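Local coordinates for protein chlorite dismutase (Nitrobacter winogradskyi, PDB 3QPI) that uses a heme b cofactor to convert chlorite into chloride and molecular oxygen, as a chlorite O2-lyase, at residues Ala106-Glu109 and His114-Ala117. Sequence-based numbering, arbitrary orientation.
Sequences AIFE and HIAA. With HEM (protoporphyrin IX containing Fe), chain C.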
loop_
_atom_site.group_PDB
_atom_site.type_symbol
_atom_site.label_atom_id
_atom_site.label_comp_id
_atom_site.label_asym_id
_atom_site.label_seq_id
_atom_site.Cartn_x
_atom_site.Cartn_y
_atom_site.Cartn_z
ATOM N N ALA A 106 -11.232 6.595 14.629
ATOM C CA ALA A 106 -11.885 5.541 15.401
ATOM C C ALA A 106 -12.069 4.242 14.589
ATOM O O ALA A 106 -11.778 3.148 15.066
ATOM C CB ALA A 106 -13.254 6.049 15.944
ATOM N N ILE A 107 -12.579 4.370 13.370
ATOM C CA ILE A 107 -12.669 3.241 12.459
ATOM C C ILE A 107 -11.292 2.648 12.148
ATOM O O ILE A 107 -11.100 1.439 12.267
ATOM C CB ILE A 107 -13.354 3.660 11.146
ATOM C CG1 ILE A 107 -14.806 4.071 11.443
ATOM C CG2 ILE A 107 -13.268 2.533 10.101
ATOM C CD1 ILE A 107 -15.564 4.605 10.239
ATOM N N PHE A 108 -10.345 3.507 11.764
ATOM C CA PHE A 108 -9.009 3.076 11.353
ATOM C C PHE A 108 -8.328 2.294 12.463
ATOM O O PHE A 108 -7.838 1.198 12.235
ATOM C CB PHE A 108 -8.171 4.307 10.962
ATOM C CG PHE A 108 -6.685 4.034 10.764
ATOM C CD1 PHE A 108 -6.195 3.617 9.530
ATOM C CD2 PHE A 108 -5.779 4.250 11.797
ATOM C CE1 PHE A 108 -4.828 3.407 9.336
ATOM C CE2 PHE A 108 -4.406 4.033 11.605
ATOM C CZ PHE A 108 -3.942 3.606 10.381
ATOM N N GLU A 109 -8.289 2.844 13.669
ATOM C CA GLU A 109 -7.595 2.158 14.742
ATOM C C GLU A 109 -8.533 1.479 15.775
ATOM O O GLU A 109 -8.424 0.276 16.019
ATOM C CB GLU A 109 -6.622 3.115 15.429
ATOM C CG GLU A 109 -5.680 2.421 16.414
ATOM C CD GLU A 109 -4.887 1.274 15.785
ATOM O OE1 GLU A 109 -4.338 0.443 16.538
ATOM O OE2 GLU A 109 -4.805 1.192 14.539
ATOM N N HIS A 114 -5.870 -1.146 12.707
ATOM C CA HIS A 114 -4.954 -1.180 11.572
ATOM C C HIS A 114 -3.517 -1.249 12.045
ATOM O O HIS A 114 -2.720 -2.017 11.520
ATOM C CB HIS A 114 -5.137 0.075 10.716
ATOM C CG HIS A 114 -4.443 0.013 9.398
ATOM N ND1 HIS A 114 -5.111 0.166 8.201
ATOM C CD2 HIS A 114 -3.138 -0.160 9.082
ATOM C CE1 HIS A 114 -4.248 0.075 7.205
ATOM N NE2 HIS A 114 -3.045 -0.126 7.714
ATOM N N ILE A 115 -3.181 -0.434 13.031
ATOM C CA ILE A 115 -1.813 -0.387 13.485
ATOM C C ILE A 115 -1.534 -1.547 14.413
ATOM O O ILE A 115 -0.621 -2.333 14.155
ATOM C CB ILE A 115 -1.493 0.929 14.187
ATOM C CG1 ILE A 115 -1.675 2.092 13.198
ATOM C CG2 ILE A 115 -0.052 0.924 14.703
ATOM C CD1 ILE A 115 -1.378 3.485 13.773
ATOM N N ALA A 116 -2.341 -1.673 15.466
ATOM C CA ALA A 116 -2.057 -2.603 16.547
ATOM C C ALA A 116 -2.030 -4.041 16.052
ATOM O O ALA A 116 -1.204 -4.841 16.489
ATOM C CB ALA A 116 -3.077 -2.449 17.669
ATOM N N ALA A 117 -2.931 -4.375 15.138
ATOM C CA ALA A 117 -2.977 -5.732 14.627
ATOM C C ALA A 117 -1.914 -5.998 13.558
ATOM O O ALA A 117 -1.671 -7.150 13.213
ATOM C CB ALA A 117 -4.360 -6.052 14.081
HETATM C CHA HEM C . -2.054 3.664 6.711
HETATM C CHB HEM C . 0.676 0.722 9.318
HETATM C CHC HEM C . -0.065 -2.833 6.084
HETATM C CHD HEM C . -2.985 0.025 3.705
HETATM C C1A HEM C . -1.242 3.125 7.650
HETATM C C2A HEM C . -0.754 3.906 8.775
HETATM C C3A HEM C . 0.035 3.117 9.532
HETATM C C4A HEM C . 0.034 1.810 8.879
HETATM C CMA HEM C . 0.761 3.533 10.863
HETATM C CAA HEM C . -1.177 5.369 8.981
HETATM C CBA HEM C . -0.176 6.391 8.462
HETATM C CGA HEM C . -0.679 7.740 8.934
HETATM O O1A HEM C . -1.115 8.499 8.048
HETATM O O2A HEM C . -0.677 8.050 10.168
HETATM C C1B HEM C . 0.682 -0.436 8.620
HETATM C C2B HEM C . 1.544 -1.532 8.986
HETATM C C3B HEM C . 1.371 -2.482 8.078
HETATM C C4B HEM C . 0.371 -2.043 7.124
HETATM C CMB HEM C . 2.544 -1.609 10.168
HETATM C CAB HEM C . 2.116 -3.836 8.120
HETATM C CBB HEM C . 2.752 -4.267 7.028
HETATM C C1C HEM C . -0.939 -2.409 5.159
HETATM C C2C HEM C . -1.452 -3.137 3.998
HETATM C C3C HEM C . -2.239 -2.291 3.334
HETATM C C4C HEM C . -2.265 -1.049 4.085
HETATM C CMC HEM C . -1.051 -4.580 3.609
HETATM C CAC HEM C . -3.070 -2.492 2.056
HETATM C CBC HEM C . -3.497 -3.721 1.734
HETATM C C1D HEM C . -2.984 1.254 4.233
HETATM C C2D HEM C . -3.760 2.347 3.699
HETATM C C3D HEM C . -3.442 3.484 4.660
HETATM C C4D HEM C . -2.551 2.938 5.656
HETATM C CMD HEM C . -4.696 2.423 2.449
HETATM C CAD HEM C . -3.983 4.919 4.616
HETATM C CBD HEM C . -5.212 4.937 5.538
HETATM C CGD HEM C . -5.909 6.273 5.411
HETATM O O1D HEM C . -5.227 7.309 5.590
HETATM O O2D HEM C . -7.140 6.305 5.134
HETATM N NA HEM C . -0.732 1.815 7.704
HETATM N NB HEM C . -0.040 -0.758 7.470
HETATM N NC HEM C . -1.461 -1.146 5.188
HETATM N ND HEM C . -2.290 1.625 5.398
HETATM FE FE HEM C . -1.342 0.322 6.414
#
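The backbone N of His114 donates to Phe108 O near the end of helix 101-111 in a nearly straight bond of 3.1 Å, fastening the start of the following loop to the helix. Glu109 adds a two-pronged grip from its carboxylate: Glu109 OE2 accepts from Ile115 N at 2.7 Å in a nearly straight bond. Glu109 OE1 accepts from Ala116 N at 3.1 Å, less straight. Each oxygen uses its syn lone pair, so the carboxylate sits across two successive amides, its chain bent at chi2 (55°) to bring it there. This is the proximal side of the heme pocket in a chlorite dismutase, built on the dimeric alpha-beta barrel fold: His114 NE2 is the axial ligand of the heme iron, at 2.2 Å. Alongside the ligand, the Phe108 and imidazole rings form an offset stack, planes 19° apart and centroids 4.6 Å apart, with Phe108 CE1 over one imidazole face near its rim. With CG anti to the backbone N (chi1 -169°), the imidazole reaches from the loop to the iron, while His114 CB lies over a face of Phe108 as a CH-pi contact. His114 ND1 is hydrogen-bonded to Glu167 OE1, a second-shell carboxylate which, with the iron bond, should hold the ring's rotation and would probably make it a stronger donor to iron. Phe108 CE2 also packs on Ile115 CG1 at 3.7 Å, and Ile115 CD1 comes as close as 3.6 Å to the heme methyl CMA. An alanine in place of Glu109 would remove both acceptors and would probably leave the amides of Ile115 and Ala116 without these mates, freeing the loop that carries the iron ligand to shift. The Phe108 ring also meets that of Tyr61, a heme-binding residue.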